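Local coordinates for beta-phosphoglucomutase (Bacteroides vulgatus, PDB 3DV9), which probably interconverts beta-glucose 1-phosphate and glucose 6-phosphate, as a putative magnesium-dependent mutase of the haloacid dehalogenase (HAD) superfamily, at residues K165-Y171 with L193-G198; M63-R67 with N190-G194; M4-A8 with N224-H228; G32-S37 with A107-A113. Residue numbers count along the deposited sequence, not the author numbering.

Contact 1: residues K165-Y171 with L193-G198; sequences KPNPEPY and LGVQAG. With PO4 (phosphate ion), chain C.
Helix residues L193-G198, held by bonds from A197 N to L193 O and from G198 N to G194 O (both 3.0 Å), pack against K165-Y171, a loop that runs into a helix. In that loop the K165-P166 peptide is cis, and N167 OD1 caps E169 N at 2.9 Å. The backbones come nearest at P168 and A197 (CA-CA 4.2 Å), with no conventional hydrogen bond between the segments. L193 O receives a CA-H...O contact from P166 CA (3.4 Å), while L193 CD2 meets P166 CB at 3.8 Å. K165 CD passes 4.0 Å from G194 CA; the m,t,t,t rotamer of K165 carries NZ on to phosphate O3 (3.0 Å), with salt bridges to D29 and E189. The Q196 side chain packs on the P166 ring. A197 is central: its CA approaches P166 O (3.4 Å), its O meets P168 CA (3.6 Å), and its CB touches N167 O (3.4 Å) and the ring edge of Y171 at CD2 (3.9 Å). G198 N is 3.8 Å from Y171 CD2. K165, close to the magnesium site, is consistent with the conserved motif III lysine of HAD enzymes. Y171, chi1 m, packs against the parallel sheet, touching L27, V130 and V187 of strands 25-29, 126-130 and 185-189 and hydrogen-bonding E189 through OH.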
loop_
_atom_site.group_PDB
_atom_site.type_symbol
_atom_site.label_atom_id
_atom_site.label_comp_id
_atom_site.label_asym_id
_atom_site.label_seq_id
_atom_site.Cartn_x
_atom_site.Cartn_y
_atom_site.Cartn_z
ATOM N N LYS A 165 -5.204 2.818 -6.549
ATOM C CA LYS A 165 -4.964 1.394 -6.738
ATOM C C LYS A 165 -6.274 0.739 -7.215
ATOM O O LYS A 165 -7.340 1.111 -6.722
ATOM C CB LYS A 165 -4.417 0.825 -5.420
ATOM C CG LYS A 165 -3.046 1.458 -5.033
ATOM C CD LYS A 165 -2.821 1.368 -3.477
ATOM C CE LYS A 165 -1.680 2.294 -3.054
ATOM N NZ LYS A 165 -1.205 2.057 -1.646
ATOM N N PRO A 166 -6.206 -0.212 -8.193
ATOM C CA PRO A 166 -4.997 -0.832 -8.710
ATOM C C PRO A 166 -4.354 -0.077 -9.895
ATOM O O PRO A 166 -3.443 -0.580 -10.500
ATOM C CB PRO A 166 -5.509 -2.195 -9.192
ATOM C CG PRO A 166 -6.885 -1.878 -9.725
ATOM C CD PRO A 166 -7.423 -0.789 -8.821
ATOM N N ASN A 167 -4.834 1.128 -10.196
ATOM C CA ASN A 167 -4.158 1.950 -11.214
ATOM C C ASN A 167 -2.724 2.220 -10.697
ATOM O O ASN A 167 -2.558 2.433 -9.466
ATOM C CB ASN A 167 -4.916 3.258 -11.414
ATOM C CG ASN A 167 -4.471 4.028 -12.672
ATOM O OD1 ASN A 167 -3.305 4.441 -12.781
ATOM N ND2 ASN A 167 -5.425 4.279 -13.605
ATOM N N PRO A 168 -1.699 2.148 -11.582
ATOM C CA PRO A 168 -0.320 2.427 -11.143
ATOM C C PRO A 168 -0.078 3.893 -10.768
ATOM O O PRO A 168 0.962 4.168 -10.210
ATOM C CB PRO A 168 0.530 2.074 -12.371
ATOM C CG PRO A 168 -0.370 2.185 -13.500
ATOM C CD PRO A 168 -1.717 1.709 -12.995
ATOM N N GLU A 169 -1.040 4.794 -11.051
ATOM C CA GLU A 169 -0.883 6.252 -10.810
ATOM C C GLU A 169 -0.228 6.664 -9.479
ATOM O O GLU A 169 0.703 7.441 -9.501
ATOM C CB GLU A 169 -2.195 7.038 -11.075
ATOM C CG GLU A 169 -2.056 8.575 -11.002
ATOM C CD GLU A 169 -1.176 9.141 -12.115
ATOM O OE1 GLU A 169 -0.810 8.389 -13.051
ATOM O OE2 GLU A 169 -0.825 10.334 -12.033
ATOM N N PRO A 170 -0.709 6.151 -8.333
ATOM C CA PRO A 170 -0.096 6.554 -7.054
ATOM C C PRO A 170 1.433 6.297 -7.022
ATOM O O PRO A 170 2.226 7.133 -6.499
ATOM C CB PRO A 170 -0.833 5.665 -6.016
ATOM C CG PRO A 170 -2.083 5.302 -6.639
ATOM C CD PRO A 170 -1.853 5.226 -8.123
ATOM N N TYR A 171 1.850 5.126 -7.495
ATOM C CA TYR A 171 3.274 4.773 -7.510
ATOM C C TYR A 171 4.053 5.545 -8.567
ATOM O O TYR A 171 5.164 5.981 -8.325
ATOM C CB TYR A 171 3.468 3.246 -7.632
ATOM C CG TYR A 171 3.074 2.595 -6.346
ATOM C CD1 TYR A 171 3.789 2.856 -5.170
ATOM C CD2 TYR A 171 1.951 1.757 -6.267
ATOM C CE1 TYR A 171 3.397 2.304 -3.943
ATOM C CE2 TYR A 171 1.569 1.161 -5.001
ATOM C CZ TYR A 171 2.301 1.466 -3.878
ATOM O OH TYR A 171 1.965 0.961 -2.659
ATOM N N LEU A 193 -4.769 -5.303 -4.596
ATOM C CA LEU A 193 -4.874 -4.180 -5.566
ATOM C C LEU A 193 -3.653 -3.245 -5.502
ATOM O O LEU A 193 -3.247 -2.674 -6.518
ATOM C CB LEU A 193 -6.138 -3.359 -5.338
ATOM C CG LEU A 193 -7.457 -4.110 -5.565
ATOM C CD1 LEU A 193 -8.610 -3.240 -5.126
ATOM C CD2 LEU A 193 -7.612 -4.552 -7.003
ATOM N N GLY A 194 -3.040 -3.171 -4.318
ATOM C CA GLY A 194 -1.774 -2.429 -4.096
ATOM C C GLY A 194 -0.609 -3.092 -4.832
ATOM O O GLY A 194 0.163 -2.420 -5.515
ATOM N N VAL A 195 -0.513 -4.416 -4.706
ATOM C CA VAL A 195 0.502 -5.194 -5.402
ATOM C C VAL A 195 0.316 -4.969 -6.910
ATOM O O VAL A 195 1.269 -4.717 -7.625
ATOM C CB VAL A 195 0.451 -6.681 -5.052
ATOM C CG1 VAL A 195 1.405 -7.453 -5.934
ATOM C CG2 VAL A 195 0.867 -6.851 -3.552
ATOM N N GLN A 196 -0.932 -5.066 -7.367
ATOM C CA GLN A 196 -1.230 -4.897 -8.804
ATOM C C GLN A 196 -0.729 -3.542 -9.318
ATOM O O GLN A 196 -0.154 -3.459 -10.427
ATOM C CB GLN A 196 -2.744 -5.037 -9.023
ATOM C CG GLN A 196 -3.086 -5.056 -10.490
ATOM C CD GLN A 196 -4.562 -5.254 -10.741
ATOM O OE1 GLN A 196 -5.295 -5.800 -9.902
ATOM N NE2 GLN A 196 -5.011 -4.793 -11.893
ATOM N N ALA A 197 -0.974 -2.491 -8.530
ATOM C CA ALA A 197 -0.557 -1.103 -8.873
ATOM C C ALA A 197 0.974 -1.005 -8.965
ATOM O O ALA A 197 1.495 -0.398 -9.921
ATOM C CB ALA A 197 -1.084 -0.104 -7.843
ATOM N N GLY A 198 1.681 -1.572 -7.981
ATOM C CA GLY A 198 3.157 -1.521 -7.957
ATOM C C GLY A 198 3.718 -2.250 -9.184
ATOM O O GLY A 198 4.628 -1.769 -9.849
HETATM P P PO4 C . -3.724 1.768 1.743
HETATM O O1 PO4 C . -2.666 2.627 2.407
HETATM O O2 PO4 C . -3.606 0.332 2.173
HETATM O O3 PO4 C . -3.607 1.856 0.219
HETATM O O4 PO4 C . -5.129 2.253 2.077
#

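Contact 2: residues M63-R67 with N190-G194; sequences MHEGR and NAPLG. With MG (magnesium ion), chain B.
L193 lays CD1 over one face of the R67 guanidinium, 3.6 Å from R67 NE; the same CD1 is 3.6 Å from M63 O and 3.9 Å from H64 CA. Its m,t rotamer reaches across a type II beta turn from H64 to R67, closed by R67 N to H64 O (2.9 Å), with a side-chain bond from R67 NE to H64 ND1 (3.0 Å) beside it. G66 takes a positive phi (97°) in this turn. Facing it, A191 is the N-cap of the helix that starts at P192. CA atoms pair most closely at E65 and A191 (6.1 Å) and at M63 and P192 (7.0 Å). Selenomethionine M63 brings CE to 4.4 Å from P192 CG. Water 1 donates to M63 O (2.8 Å) and E65 O (2.9 Å) and accepts from L193 N (2.9 Å), tying the turn to the helix start. E65, extended t,t, sets CD 3.6 Å from A191 CB. Its OE2 accepts from N190 ND2 (2.8 Å). Magnesium MG is bound by E65 OE2 (2.1 Å), N190 OD1 (2.3 Å), water 2 (2.4 Å) and water 3 (2.1 Å). D29 and D31 contribute further ligands, so the cap loop and the core share one ion, consistent with a closed HAD active site.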
loop_
_atom_site.group_PDB
_atom_site.type_symbol
_atom_site.label_atom_id
_atom_site.label_comp_id
_atom_site.label_asym_id
_atom_site.label_seq_id
_atom_site.Cartn_x
_atom_site.Cartn_y
_atom_site.Cartn_z
HETATM N N MSE A 63 -10.486 -7.130 0.283
HETATM C CA MSE A 63 -10.217 -7.310 -1.148
HETATM C C MSE A 63 -10.089 -5.976 -1.884
HETATM O O MSE A 63 -9.219 -5.852 -2.769
HETATM C CB MSE A 63 -11.294 -8.186 -1.789
HETATM C CG MSE A 63 -11.182 -9.657 -1.307
HETATM SE SE MSE A 63 -9.574 -10.531 -1.914
HETATM C CE MSE A 63 -9.718 -10.215 -3.830
ATOM N N HIS A 64 -10.906 -4.996 -1.480
ATOM C CA HIS A 64 -10.904 -3.631 -2.051
ATOM C C HIS A 64 -9.903 -2.656 -1.385
ATOM O O HIS A 64 -9.851 -1.473 -1.747
ATOM C CB HIS A 64 -12.313 -3.016 -2.069
ATOM C CG HIS A 64 -13.273 -3.755 -2.947
ATOM N ND1 HIS A 64 -13.016 -4.008 -4.277
ATOM C CD2 HIS A 64 -14.475 -4.319 -2.681
ATOM C CE1 HIS A 64 -14.012 -4.709 -4.787
ATOM N NE2 HIS A 64 -14.921 -4.892 -3.845
ATOM N N GLU A 65 -9.075 -3.162 -0.458
ATOM C CA GLU A 65 -8.050 -2.335 0.188
ATOM C C GLU A 65 -7.218 -1.564 -0.848
ATOM O O GLU A 65 -6.672 -2.148 -1.771
ATOM C CB GLU A 65 -7.125 -3.196 1.061
ATOM C CG GLU A 65 -6.050 -2.365 1.741
ATOM C CD GLU A 65 -5.249 -3.165 2.761
ATOM O OE1 GLU A 65 -5.668 -4.282 3.158
ATOM O OE2 GLU A 65 -4.198 -2.653 3.123
ATOM N N GLY A 66 -7.122 -0.239 -0.683
ATOM C CA GLY A 66 -6.433 0.616 -1.632
ATOM C C GLY A 66 -7.279 1.321 -2.671
ATOM O O GLY A 66 -6.848 2.313 -3.267
ATOM N N ARG A 67 -8.468 0.798 -2.929
ATOM C CA ARG A 67 -9.342 1.314 -3.989
ATOM C C ARG A 67 -9.943 2.645 -3.500
ATOM O O ARG A 67 -10.224 2.787 -2.308
ATOM C CB ARG A 67 -10.449 0.277 -4.196
ATOM C CG ARG A 67 -11.151 0.326 -5.510
ATOM C CD ARG A 67 -12.218 -0.746 -5.563
ATOM N NE ARG A 67 -11.789 -1.996 -6.205
ATOM C CZ ARG A 67 -11.344 -2.088 -7.458
ATOM N NH1 ARG A 67 -11.221 -1.004 -8.211
ATOM N NH2 ARG A 67 -10.998 -3.261 -7.954
ATOM N N ASN A 190 0.644 -4.616 0.992
ATOM C CA ASN A 190 0.035 -5.744 1.746
ATOM C C ASN A 190 -1.292 -6.219 1.143
ATOM O O ASN A 190 -1.876 -7.157 1.674
ATOM C CB ASN A 190 -0.221 -5.345 3.209
ATOM C CG ASN A 190 -1.305 -4.278 3.320
ATOM O OD1 ASN A 190 -1.270 -3.287 2.601
ATOM N ND2 ASN A 190 -2.307 -4.525 4.127
ATOM N N ALA A 191 -1.755 -5.575 0.066
ATOM C CA ALA A 191 -3.085 -5.884 -0.478
ATOM C C ALA A 191 -3.005 -6.206 -1.977
ATOM O O ALA A 191 -2.130 -5.704 -2.650
ATOM C CB ALA A 191 -4.005 -4.717 -0.267
ATOM N N PRO A 192 -3.926 -7.043 -2.480
ATOM C CA PRO A 192 -3.803 -7.453 -3.871
ATOM C C PRO A 192 -3.866 -6.252 -4.816
ATOM O O PRO A 192 -3.119 -6.204 -5.778
ATOM C CB PRO A 192 -5.027 -8.371 -4.102
ATOM C CG PRO A 192 -5.935 -8.104 -2.977
ATOM C CD PRO A 192 -5.042 -7.727 -1.809
ATOM N N LEU A 193 -4.769 -5.303 -4.596
ATOM C CA LEU A 193 -4.874 -4.180 -5.566
ATOM C C LEU A 193 -3.653 -3.245 -5.502
ATOM O O LEU A 193 -3.247 -2.674 -6.518
ATOM C CB LEU A 193 -6.138 -3.359 -5.338
ATOM C CG LEU A 193 -7.457 -4.110 -5.565
ATOM C CD1 LEU A 193 -8.610 -3.240 -5.126
ATOM C CD2 LEU A 193 -7.612 -4.552 -7.003
ATOM N N GLY A 194 -3.040 -3.171 -4.318
ATOM C CA GLY A 194 -1.774 -2.429 -4.096
ATOM C C GLY A 194 -0.609 -3.092 -4.832
ATOM O O GLY A 194 0.163 -2.420 -5.515
HETATM MG MG MG B . -2.623 -1.453 2.493
HETATM O O HOH W 1 -6.645 -4.932 -2.414
HETATM O O HOH W 2 -2.674 -1.693 0.106
HETATM O O HOH W 3 -3.765 0.118 1.680
#

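Contact 3: residues M4-A8 with N224-H228; sequences MFKEA and NLLFH
Helix 4-8 runs against strand 225-227 at 140° between their N-to-C directions, with the axes 10.1 Å apart at closest; the nearest CA pair is A8 with N224, 5.7 Å. The helical bond from A8 N to M4 O is 3.2 Å, and the strand is extended from L225 to F227. No direct hydrogen bond crosses, but water 4 donates to A8 O (2.8 Å) and accepts from N224 ND2 (3.0 Å). A8, its CA-to-CB bond directed toward the strand, puts CB 3.2 Å from N224 O and 3.5 Å from L225 CD2. One turn earlier, F5 (chi1 m) brings CD1 to 3.7 Å from L225 CD1 and CE1 to 3.8 Å from F227 CZ; the two rings lie obliquely, planes at 65° and centroids 6.0 Å apart. F5 and F227 also touch N236 of helix 230-244. Thus the N-terminal helix 2-16 packs on an outermost strand of the parallel, Rossmann-like sheet of the HAD core.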
loop_
_atom_site.group_PDB
_atom_site.type_symbol
_atom_site.label_atom_id
_atom_site.label_comp_id
_atom_site.label_asym_id
_atom_site.label_seq_id
_atom_site.Cartn_x
_atom_site.Cartn_y
_atom_site.Cartn_z
HETATM N N MSE A 4 16.959 -17.020 -3.105
HETATM C CA MSE A 4 15.570 -16.659 -3.473
HETATM C C MSE A 4 15.454 -15.180 -3.872
HETATM O O MSE A 4 14.715 -14.853 -4.816
HETATM C CB MSE A 4 14.574 -16.952 -2.336
HETATM C CG MSE A 4 14.674 -18.351 -1.755
HETATM SE SE MSE A 4 14.425 -19.753 -3.111
HETATM C CE MSE A 4 12.503 -19.446 -3.320
ATOM N N PHE A 5 16.169 -14.302 -3.156
ATOM C CA PHE A 5 16.166 -12.851 -3.494
ATOM C C PHE A 5 16.766 -12.607 -4.893
ATOM O O PHE A 5 16.194 -11.891 -5.704
ATOM C CB PHE A 5 16.882 -12.010 -2.417
ATOM C CG PHE A 5 16.250 -12.065 -1.034
ATOM C CD1 PHE A 5 14.938 -12.552 -0.811
ATOM C CD2 PHE A 5 16.955 -11.552 0.079
ATOM C CE1 PHE A 5 14.389 -12.563 0.500
ATOM C CE2 PHE A 5 16.405 -11.563 1.355
ATOM C CZ PHE A 5 15.118 -12.061 1.572
ATOM N N LYS A 6 17.901 -13.230 -5.170
ATOM C CA LYS A 6 18.573 -13.126 -6.474
ATOM C C LYS A 6 17.640 -13.583 -7.606
ATOM O O LYS A 6 17.600 -12.948 -8.663
ATOM C CB LYS A 6 19.839 -13.984 -6.463
ATOM C CG LYS A 6 21.003 -13.396 -5.630
ATOM C CD LYS A 6 21.406 -12.007 -6.143
ATOM C CE LYS A 6 22.739 -11.551 -5.571
ATOM N NZ LYS A 6 22.991 -10.132 -5.943
ATOM N N GLU A 7 16.960 -14.716 -7.417
ATOM C CA GLU A 7 16.011 -15.227 -8.443
ATOM C C GLU A 7 14.950 -14.149 -8.747
ATOM O O GLU A 7 14.753 -13.772 -9.908
ATOM C CB GLU A 7 15.344 -16.527 -7.995
ATOM C CG GLU A 7 14.287 -17.029 -8.950
ATOM C CD GLU A 7 13.319 -18.059 -8.351
ATOM O OE1 GLU A 7 12.981 -18.029 -7.117
ATOM O OE2 GLU A 7 12.893 -18.930 -9.156
ATOM N N ALA A 8 14.320 -13.615 -7.697
ATOM C CA ALA A 8 13.308 -12.585 -7.868
ATOM C C ALA A 8 13.920 -11.377 -8.570
ATOM O O ALA A 8 13.345 -10.864 -9.515
ATOM C CB ALA A 8 12.720 -12.174 -6.509
ATOM N N ASN A 224 6.923 -9.624 -6.490
ATOM C CA ASN A 224 8.250 -10.191 -6.782
ATOM C C ASN A 224 8.810 -11.002 -5.630
ATOM O O ASN A 224 9.567 -11.960 -5.833
ATOM C CB ASN A 224 9.229 -9.123 -7.235
ATOM C CG ASN A 224 8.741 -8.408 -8.478
ATOM O OD1 ASN A 224 8.073 -7.380 -8.384
ATOM N ND2 ASN A 224 9.025 -8.982 -9.655
ATOM N N LEU A 225 8.443 -10.612 -4.417
ATOM C CA LEU A 225 8.765 -11.347 -3.211
ATOM C C LEU A 225 7.595 -11.210 -2.238
ATOM O O LEU A 225 6.791 -10.250 -2.307
ATOM C CB LEU A 225 10.036 -10.791 -2.555
ATOM C CG LEU A 225 11.431 -11.047 -3.125
ATOM C CD1 LEU A 225 12.466 -10.276 -2.281
ATOM C CD2 LEU A 225 11.734 -12.548 -3.143
ATOM N N LEU A 226 7.482 -12.163 -1.316
ATOM C CA LEU A 226 6.449 -12.105 -0.294
ATOM C C LEU A 226 7.074 -12.385 1.063
ATOM O O LEU A 226 7.830 -13.376 1.224
ATOM C CB LEU A 226 5.316 -13.135 -0.553
ATOM C CG LEU A 226 4.123 -12.994 0.421
ATOM C CD1 LEU A 226 2.829 -13.293 -0.315
ATOM C CD2 LEU A 226 4.361 -13.931 1.580
ATOM N N PHE A 227 6.761 -11.526 2.025
ATOM C CA PHE A 227 7.084 -11.822 3.465
ATOM C C PHE A 227 5.825 -12.013 4.273
ATOM O O PHE A 227 4.762 -11.487 3.951
ATOM C CB PHE A 227 7.935 -10.711 4.060
ATOM C CG PHE A 227 9.262 -10.548 3.364
ATOM C CD1 PHE A 227 10.350 -11.334 3.732
ATOM C CD2 PHE A 227 9.406 -9.648 2.313
ATOM C CE1 PHE A 227 11.564 -11.243 3.077
ATOM C CE2 PHE A 227 10.612 -9.528 1.654
ATOM C CZ PHE A 227 11.714 -10.340 2.018
ATOM N N HIS A 228 5.953 -12.747 5.366
ATOM C CA HIS A 228 4.769 -13.177 6.112
ATOM C C HIS A 228 4.283 -12.137 7.136
ATOM O O HIS A 228 3.219 -12.303 7.726
ATOM C CB HIS A 228 5.084 -14.532 6.750
ATOM C CG HIS A 228 5.332 -15.597 5.716
ATOM N ND1 HIS A 228 4.370 -15.999 4.816
ATOM C CD2 HIS A 228 6.464 -16.258 5.373
ATOM C CE1 HIS A 228 4.877 -16.916 4.006
ATOM N NE2 HIS A 228 6.146 -17.096 4.326
HETATM O O HOH W 4 10.606 -11.459 -9.968
#

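Contact 4: residues G32-S37 with A107-A113; sequences GVLFDS and AERMPGA
Two bonds join these loops: M110 N donates to L34 O (2.9 Å, 174°) and D36 N to E108 O (2.8 Å, 168°). They flank F35 and R109, a non-hydrogen-bonded antiparallel pair forming a single bridge with CA atoms 4.4 Å apart. The same acceptors take CA-H...O contacts, L34 O from R109 CA (3.5 Å) and E108 O from F35 CA (3.3 Å). F35 O accepts G32 N (2.8 Å) and, weakly, S37 N (2.9 Å) across an inverse gamma turn centred on D36. Following strand 25-29, at whose end the apparent DxDxV signature begins (V33 is its last residue), this loop lies where HAD proteins have their squiggle and flap; it leads into the helical cap, and A107-A113 returns from it, so the bridge pairs the two linkers. Water 5 donates to D36 O (2.9 Å) and accepts E108 N (2.8 Å); water 6 donates to D36 OD2 (2.6 Å) and E108 OE1 (2.8 Å). G32 O is hydrogen-bonded to T210 OG1 and A107 O accepts from R141 NH1, while S37 OG bonds D31 OD1 and R109 NH2 donates to N145 OD1. V33 O, buried 3.2 Å from M110 CB, has no partner. Selenomethionine M110 places CE 3.5 Å from D36 OD1, and M110 O accepts A113 N (3.0 Å) beyond the N-cap G112.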
loop_
_atom_site.group_PDB
_atom_site.type_symbol
_atom_site.label_atom_id
_atom_site.label_comp_id
_atom_site.label_asym_id
_atom_site.label_seq_id
_atom_site.Cartn_x
_atom_site.Cartn_y
_atom_site.Cartn_z
ATOM N N GLY A 32 -2.052 -1.169 6.916
ATOM C CA GLY A 32 -1.639 -2.559 6.888
ATOM C C GLY A 32 -0.158 -2.778 6.628
ATOM O O GLY A 32 0.280 -3.922 6.471
ATOM N N VAL A 33 0.622 -1.685 6.564
ATOM C CA VAL A 33 2.091 -1.800 6.386
ATOM C C VAL A 33 2.782 -0.967 7.458
ATOM O O VAL A 33 3.589 -1.486 8.250
ATOM C CB VAL A 33 2.502 -1.351 4.947
ATOM C CG1 VAL A 33 4.043 -1.184 4.836
ATOM C CG2 VAL A 33 1.939 -2.366 3.897
ATOM N N LEU A 34 2.472 0.335 7.474
ATOM C CA LEU A 34 2.925 1.255 8.548
ATOM C C LEU A 34 2.077 1.203 9.817
ATOM O O LEU A 34 2.627 1.167 10.922
ATOM C CB LEU A 34 3.074 2.691 8.019
ATOM C CG LEU A 34 4.024 2.800 6.812
ATOM C CD1 LEU A 34 4.033 4.283 6.423
ATOM C CD2 LEU A 34 5.456 2.299 7.141
ATOM N N PHE A 35 0.751 1.218 9.641
ATOM C CA PHE A 35 -0.176 1.197 10.745
ATOM C C PHE A 35 -1.054 -0.037 10.662
ATOM O O PHE A 35 -1.469 -0.434 9.555
ATOM C CB PHE A 35 -1.086 2.442 10.719
ATOM C CG PHE A 35 -0.390 3.732 11.082
ATOM C CD1 PHE A 35 0.031 3.984 12.374
ATOM C CD2 PHE A 35 -0.199 4.727 10.103
ATOM C CE1 PHE A 35 0.634 5.188 12.724
ATOM C CE2 PHE A 35 0.434 5.971 10.446
ATOM C CZ PHE A 35 0.845 6.183 11.775
ATOM N N ASP A 36 -1.412 -0.605 11.817
ATOM C CA ASP A 36 -2.325 -1.731 11.798
ATOM C C ASP A 36 -3.765 -1.149 11.828
ATOM O O ASP A 36 -4.487 -1.234 12.821
ATOM C CB ASP A 36 -2.045 -2.660 12.984
ATOM C CG ASP A 36 -2.881 -3.933 12.924
ATOM O OD1 ASP A 36 -3.454 -4.220 11.839
ATOM O OD2 ASP A 36 -2.958 -4.617 13.972
ATOM N N SER A 37 -4.141 -0.490 10.737
ATOM C CA SER A 37 -5.416 0.240 10.633
ATOM C C SER A 37 -6.512 -0.538 9.904
ATOM O O SER A 37 -7.680 -0.129 9.890
ATOM C CB SER A 37 -5.160 1.515 9.832
ATOM O OG SER A 37 -4.542 1.177 8.602
ATOM N N ALA A 107 -4.682 3.716 15.319
ATOM C CA ALA A 107 -4.093 2.440 14.891
ATOM C C ALA A 107 -2.699 2.362 15.456
ATOM O O ALA A 107 -1.960 3.371 15.447
ATOM C CB ALA A 107 -4.060 2.346 13.368
ATOM N N GLU A 108 -2.341 1.182 15.965
ATOM C CA GLU A 108 -0.952 0.899 16.344
ATOM C C GLU A 108 0.016 0.959 15.161
ATOM O O GLU A 108 -0.348 0.652 14.036
ATOM C CB GLU A 108 -0.847 -0.483 16.958
ATOM C CG GLU A 108 -1.384 -0.520 18.360
ATOM C CD GLU A 108 -1.237 -1.870 19.025
ATOM O OE1 GLU A 108 -0.881 -2.876 18.351
ATOM O OE2 GLU A 108 -1.512 -1.919 20.232
ATOM N N ARG A 109 1.265 1.320 15.424
ATOM C CA ARG A 109 2.333 1.050 14.409
ATOM C C ARG A 109 2.449 -0.468 14.208
ATOM O O ARG A 109 2.277 -1.269 15.161
ATOM C CB ARG A 109 3.702 1.543 14.870
ATOM C CG ARG A 109 3.792 3.037 15.114
ATOM C CD ARG A 109 5.185 3.339 15.684
ATOM N NE ARG A 109 5.394 2.823 17.041
ATOM C CZ ARG A 109 4.862 3.342 18.154
ATOM N NH1 ARG A 109 5.128 2.774 19.334
ATOM N NH2 ARG A 109 4.061 4.402 18.120
HETATM N N MSE A 110 2.721 -0.867 12.977
HETATM C CA MSE A 110 3.011 -2.283 12.703
HETATM C C MSE A 110 4.355 -2.589 13.352
HETATM O O MSE A 110 5.309 -1.869 13.108
HETATM C CB MSE A 110 3.143 -2.547 11.203
HETATM C CG MSE A 110 1.896 -3.012 10.568
HETATM SE SE MSE A 110 1.077 -4.669 11.236
HETATM C CE MSE A 110 -0.440 -4.447 10.026
ATOM N N PRO A 111 4.437 -3.666 14.166
ATOM C CA PRO A 111 5.741 -4.072 14.659
ATOM C C PRO A 111 6.686 -4.309 13.467
ATOM O O PRO A 111 6.277 -4.841 12.415
ATOM C CB PRO A 111 5.452 -5.402 15.364
ATOM C CG PRO A 111 4.046 -5.194 15.909
ATOM C CD PRO A 111 3.389 -4.576 14.668
ATOM N N GLY A 112 7.928 -3.872 13.635
ATOM C CA GLY A 112 8.934 -3.946 12.591
ATOM C C GLY A 112 8.972 -2.724 11.697
ATOM O O GLY A 112 10.006 -2.462 11.107
ATOM N N ALA A 113 7.895 -1.932 11.639
ATOM C CA ALA A 113 7.869 -0.804 10.661
ATOM C C ALA A 113 8.865 0.315 11.048
ATOM O O ALA A 113 9.647 0.780 10.235
ATOM C CB ALA A 113 6.435 -0.234 10.554
HETATM O O HOH W 5 -4.122 -0.968 15.669
HETATM O O HOH W 6 -1.453 -4.308 16.041
#

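From the N terminus, contact 3 opens first and closes last: its loop, from helix 2-16 to strand 225-227, encloses the other three. Contact 4 opens next, after strand 25-29, and closes at 107-113, bringing the cap's two linkers together. Contact 2 starts inside that loop, at 63-67, but closes only at 190-194, so contacts 2 and 4 cross; they touch where N190 packs on G32 and V33. Contact 1 opens at 165-171 and ends with contact 2 on helix 192-200, sharing L193 and G194, while K165 packs on G66. Contacts 1, 2 and 4 thus gather cap and core round the magnesium site, whereas contact 3, its centre about 19 Å from that of contact 1, joins the N-terminal helix to the outermost strand 225-227.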